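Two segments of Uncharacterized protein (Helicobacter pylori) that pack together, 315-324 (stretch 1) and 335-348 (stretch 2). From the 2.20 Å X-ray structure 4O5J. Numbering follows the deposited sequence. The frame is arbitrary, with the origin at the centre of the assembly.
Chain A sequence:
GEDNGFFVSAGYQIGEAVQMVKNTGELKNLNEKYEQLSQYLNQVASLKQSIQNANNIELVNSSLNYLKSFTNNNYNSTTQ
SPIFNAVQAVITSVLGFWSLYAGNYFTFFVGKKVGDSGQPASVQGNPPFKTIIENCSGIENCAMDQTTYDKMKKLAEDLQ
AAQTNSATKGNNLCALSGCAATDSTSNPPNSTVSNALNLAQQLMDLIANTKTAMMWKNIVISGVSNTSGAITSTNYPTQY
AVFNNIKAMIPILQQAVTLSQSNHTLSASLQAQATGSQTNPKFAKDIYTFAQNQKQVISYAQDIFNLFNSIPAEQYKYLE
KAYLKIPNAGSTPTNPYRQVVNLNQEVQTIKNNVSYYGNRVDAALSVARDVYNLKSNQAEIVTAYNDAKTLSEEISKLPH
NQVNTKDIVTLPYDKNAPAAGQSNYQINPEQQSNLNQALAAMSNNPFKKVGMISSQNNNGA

Stretch 1, residues 315-324: QYKYLEKAYL
Stretch 2, residues 335-348: NPYRQVVNLNQEVQ

The helix that enters from before Gln315 and runs to Glu320 leaves helical phi/psi at Lys321 (-105/11°) and passes into a 3-10 turn ending at Leu324; stretch 2 runs from loop residues Pro336 (-67/169°) and Tyr337 (-74/88°) through 3-10 turn 339-341 into a helix that continues past Gln348. The helix axes approach to 11.6 Å, with 119° between their N-to-C directions, and the two stretches run in opposite order: Tyr323 CA lies 5.2 Å from Tyr337 CA, Glu320 CA 5.7 Å from Val340 CA. Val340 (chi1 99°, between wells) is the central bump. It presses into the end of the first helix, CG2 3.1 Å from Leu319 O and CG1 3.1 Å from Glu320 O, while CG1 also meets the edge of the Tyr323 ring, 3.5 Å from CD2. Tyr323 (chi1 p, 71°) has the largest covered area; its CB sits 3.1 Å from Tyr337 O, its CE1 3.5 Å from Arg338 NH1, and its OH 4.0 Å from Val341 CG2. Pro336 CB closes on Tyr323 O at 3.4 Å. At the other end, Leu343 (t, p) fits between Leu319 and Tyr316: its CD2 is 3.8 Å from Leu319 CD2 and 4.2 Å from Tyr316 CE1. Tyr316 (chi1 t) extends its hydroxyl across to accept the one interstretch hydrogen bond, Asn344 ND2 to Tyr316 OH, 2.7 Å and 161°. Glu320 OE2 packs 3.1 Å from Asn344 CB.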

# COMPACT_ATOMS: atom_id res chain seq x y z
N GLN A 315 2.48 13.82 -13.71
CA GLN A 315 3.47 13.63 -12.62
C GLN A 315 3.92 12.17 -12.59
O GLN A 315 5.10 11.90 -12.41
CB GLN A 315 2.90 14.05 -11.27
CG GLN A 315 2.67 15.54 -11.21
CD GLN A 315 2.00 15.92 -9.90
OE1 GLN A 315 1.99 15.15 -8.95
NE2 GLN A 315 1.45 17.15 -9.84
N TYR A 316 3.00 11.24 -12.80
CA TYR A 316 3.35 9.84 -12.80
C TYR A 316 4.30 9.57 -13.97
O TYR A 316 5.28 8.80 -13.82
CB TYR A 316 2.08 8.97 -12.90
CG TYR A 316 2.34 7.50 -12.81
CD1 TYR A 316 2.73 6.93 -11.59
CD2 TYR A 316 2.26 6.64 -13.91
CE1 TYR A 316 3.01 5.58 -11.46
CE2 TYR A 316 2.56 5.26 -13.78
CZ TYR A 316 2.92 4.75 -12.55
OH TYR A 316 3.19 3.40 -12.38
N LYS A 317 4.02 10.20 -15.13
CA LYS A 317 4.89 9.98 -16.30
C LYS A 317 6.33 10.41 -15.97
O LYS A 317 7.27 9.74 -16.36
CB LYS A 317 4.34 10.74 -17.55
CG LYS A 317 5.17 10.64 -18.79
CD LYS A 317 5.39 9.20 -19.28
CE LYS A 317 4.10 8.49 -19.74
NZ LYS A 317 4.21 6.99 -20.00
N TYR A 318 6.50 11.55 -15.29
CA TYR A 318 7.84 12.03 -14.89
C TYR A 318 8.50 10.99 -13.97
O TYR A 318 9.65 10.61 -14.17
CB TYR A 318 7.76 13.35 -14.16
CG TYR A 318 7.86 14.55 -15.00
CD1 TYR A 318 9.02 15.35 -14.99
CD2 TYR A 318 6.80 14.95 -15.87
CE1 TYR A 318 9.12 16.48 -15.75
CE2 TYR A 318 6.94 16.13 -16.64
CZ TYR A 318 8.08 16.86 -16.59
OH TYR A 318 8.23 18.02 -17.38
N LEU A 319 7.75 10.50 -13.00
CA LEU A 319 8.23 9.48 -12.07
C LEU A 319 8.67 8.21 -12.82
O LEU A 319 9.76 7.70 -12.59
CB LEU A 319 7.11 9.14 -11.10
CG LEU A 319 7.43 8.20 -9.94
CD1 LEU A 319 8.49 8.83 -8.98
CD2 LEU A 319 6.13 7.95 -9.16
N GLU A 320 7.84 7.70 -13.72
CA GLU A 320 8.18 6.49 -14.49
C GLU A 320 9.42 6.72 -15.34
O GLU A 320 10.16 5.78 -15.61
CB GLU A 320 7.07 6.18 -15.50
CG GLU A 320 5.96 5.46 -14.85
CD GLU A 320 4.94 5.07 -15.89
OE1 GLU A 320 4.68 5.98 -16.76
OE2 GLU A 320 4.40 3.91 -15.81
N LYS A 321 9.64 7.96 -15.78
CA LYS A 321 10.72 8.21 -16.74
C LYS A 321 11.92 8.88 -16.08
O LYS A 321 12.84 9.38 -16.75
CB LYS A 321 10.22 9.03 -17.91
CG LYS A 321 9.12 8.38 -18.71
CD LYS A 321 9.64 7.32 -19.57
CE LYS A 321 8.54 6.85 -20.49
NZ LYS A 321 9.27 5.94 -21.40
N ALA A 322 11.91 8.92 -14.74
CA ALA A 322 12.91 9.69 -13.98
C ALA A 322 14.32 9.25 -14.34
O ALA A 322 15.25 10.04 -14.26
CB ALA A 322 12.67 9.55 -12.46
N TYR A 323 14.47 7.99 -14.79
CA TYR A 323 15.79 7.46 -15.07
C TYR A 323 16.35 8.04 -16.35
O TYR A 323 17.53 7.86 -16.62
CB TYR A 323 15.76 5.93 -15.17
CG TYR A 323 15.06 5.42 -16.41
CD1 TYR A 323 15.76 5.08 -17.56
CD2 TYR A 323 13.66 5.32 -16.46
CE1 TYR A 323 15.10 4.61 -18.69
CE2 TYR A 323 12.99 4.85 -17.60
CZ TYR A 323 13.72 4.50 -18.69
OH TYR A 323 13.06 4.05 -19.82
N LEU A 324 15.52 8.73 -17.14
CA LEU A 324 15.95 9.35 -18.39
C LEU A 324 16.35 10.81 -18.16
O LEU A 324 16.73 11.51 -19.10
CB LEU A 324 14.84 9.28 -19.46
CG LEU A 324 14.62 7.85 -19.91
CD1 LEU A 324 13.33 7.74 -20.70
CD2 LEU A 324 15.82 7.34 -20.72
N ASN A 335 24.92 5.81 -14.49
CA ASN A 335 24.27 4.91 -13.53
C ASN A 335 23.00 5.53 -12.95
O ASN A 335 22.87 5.62 -11.73
CB ASN A 335 25.24 4.57 -12.38
CG ASN A 335 25.80 5.84 -11.73
OD1 ASN A 335 25.86 6.92 -12.36
ND2 ASN A 335 26.18 5.73 -10.45
N PRO A 336 22.05 5.99 -13.81
CA PRO A 336 20.84 6.64 -13.28
C PRO A 336 19.99 5.60 -12.54
O PRO A 336 20.29 4.40 -12.66
CB PRO A 336 20.09 7.12 -14.54
CG PRO A 336 20.56 6.16 -15.63
CD PRO A 336 22.01 5.87 -15.28
N TYR A 337 18.96 6.03 -11.79
CA TYR A 337 18.08 5.07 -11.12
C TYR A 337 17.09 4.35 -12.09
O TYR A 337 15.97 4.82 -12.29
CB TYR A 337 17.37 5.72 -9.92
CG TYR A 337 16.51 4.78 -9.17
CD1 TYR A 337 17.11 3.76 -8.42
CD2 TYR A 337 15.08 4.90 -9.20
CE1 TYR A 337 16.31 2.86 -7.71
CE2 TYR A 337 14.26 4.00 -8.48
CZ TYR A 337 14.89 2.98 -7.73
OH TYR A 337 14.17 2.03 -6.96
N ARG A 338 17.52 3.21 -12.67
CA ARG A 338 16.78 2.48 -13.72
C ARG A 338 15.62 1.63 -13.18
O ARG A 338 14.70 1.30 -13.95
CB ARG A 338 17.71 1.65 -14.59
CG ARG A 338 18.51 2.54 -15.55
CD ARG A 338 19.31 1.77 -16.59
NE ARG A 338 18.45 0.95 -17.44
CZ ARG A 338 17.85 1.36 -18.57
NH1 ARG A 338 17.99 2.62 -19.01
NH2 ARG A 338 17.10 0.50 -19.26
N GLN A 339 15.66 1.31 -11.88
CA GLN A 339 14.65 0.46 -11.23
C GLN A 339 13.24 0.99 -11.52
O GLN A 339 12.27 0.22 -11.57
CB GLN A 339 14.90 0.35 -9.68
CG GLN A 339 16.01 -0.57 -9.33
CD GLN A 339 15.60 -1.95 -9.76
OE1 GLN A 339 14.55 -2.43 -9.35
NE2 GLN A 339 16.38 -2.57 -10.62
N VAL A 340 13.13 2.30 -11.72
CA VAL A 340 11.88 2.98 -11.93
C VAL A 340 11.15 2.42 -13.21
O VAL A 340 9.97 2.71 -13.45
CB VAL A 340 12.11 4.53 -11.93
CG1 VAL A 340 12.20 5.09 -13.34
CG2 VAL A 340 11.03 5.23 -11.13
N VAL A 341 11.86 1.61 -13.99
CA VAL A 341 11.32 1.07 -15.21
C VAL A 341 10.41 -0.12 -14.84
O VAL A 341 9.54 -0.52 -15.61
CB VAL A 341 12.47 0.71 -16.19
CG1 VAL A 341 12.98 -0.71 -15.95
CG2 VAL A 341 12.00 0.87 -17.59
N ASN A 342 10.61 -0.68 -13.65
CA ASN A 342 9.75 -1.74 -13.15
C ASN A 342 8.54 -1.23 -12.42
O ASN A 342 7.70 -2.02 -12.02
CB ASN A 342 10.54 -2.65 -12.22
CG ASN A 342 11.75 -3.25 -12.91
OD1 ASN A 342 11.68 -3.65 -14.06
ND2 ASN A 342 12.88 -3.28 -12.23
N LEU A 343 8.46 0.09 -12.21
CA LEU A 343 7.45 0.66 -11.30
C LEU A 343 6.02 0.30 -11.71
O LEU A 343 5.24 -0.23 -10.92
CB LEU A 343 7.61 2.16 -11.17
CG LEU A 343 6.57 2.79 -10.28
CD1 LEU A 343 6.56 2.13 -8.88
CD2 LEU A 343 6.77 4.30 -10.19
N ASN A 344 5.68 0.58 -12.95
CA ASN A 344 4.34 0.41 -13.36
C ASN A 344 3.88 -1.07 -13.30
O ASN A 344 2.73 -1.35 -12.95
CB ASN A 344 4.10 1.02 -14.73
CG ASN A 344 2.62 1.07 -15.02
OD1 ASN A 344 2.09 0.23 -15.74
ND2 ASN A 344 1.91 1.97 -14.34
N GLN A 345 4.75 -2.00 -13.61
CA GLN A 345 4.42 -3.41 -13.51
C GLN A 345 4.14 -3.76 -12.03
O GLN A 345 3.19 -4.48 -11.70
CB GLN A 345 5.58 -4.25 -14.06
CG GLN A 345 5.49 -5.70 -13.67
CD GLN A 345 4.29 -6.40 -14.37
OE1 GLN A 345 4.34 -6.65 -15.57
NE2 GLN A 345 3.22 -6.69 -13.62
N GLU A 346 4.95 -3.22 -11.12
CA GLU A 346 4.76 -3.51 -9.70
C GLU A 346 3.43 -2.94 -9.19
O GLU A 346 2.72 -3.58 -8.39
CB GLU A 346 5.90 -2.91 -8.91
CG GLU A 346 7.19 -3.62 -9.19
CD GLU A 346 8.40 -2.87 -8.63
OE1 GLU A 346 8.26 -1.72 -8.16
OE2 GLU A 346 9.52 -3.41 -8.68
N VAL A 347 3.10 -1.73 -9.63
CA VAL A 347 1.84 -1.10 -9.26
C VAL A 347 0.65 -1.93 -9.79
O VAL A 347 -0.32 -2.18 -9.06
CB VAL A 347 1.76 0.35 -9.79
CG1 VAL A 347 0.34 0.92 -9.62
CG2 VAL A 347 2.81 1.19 -9.09
N GLN A 348 0.75 -2.38 -11.03
CA GLN A 348 -0.34 -3.18 -11.62
C GLN A 348 -0.48 -4.49 -10.85
O GLN A 348 -1.57 -4.99 -10.64
CB GLN A 348 -0.08 -3.47 -13.07
CG GLN A 348 -0.16 -2.21 -13.95
CD GLN A 348 -1.45 -1.39 -13.74
OE1 GLN A 348 -2.57 -1.92 -13.88
NE2 GLN A 348 -1.30 -0.09 -13.44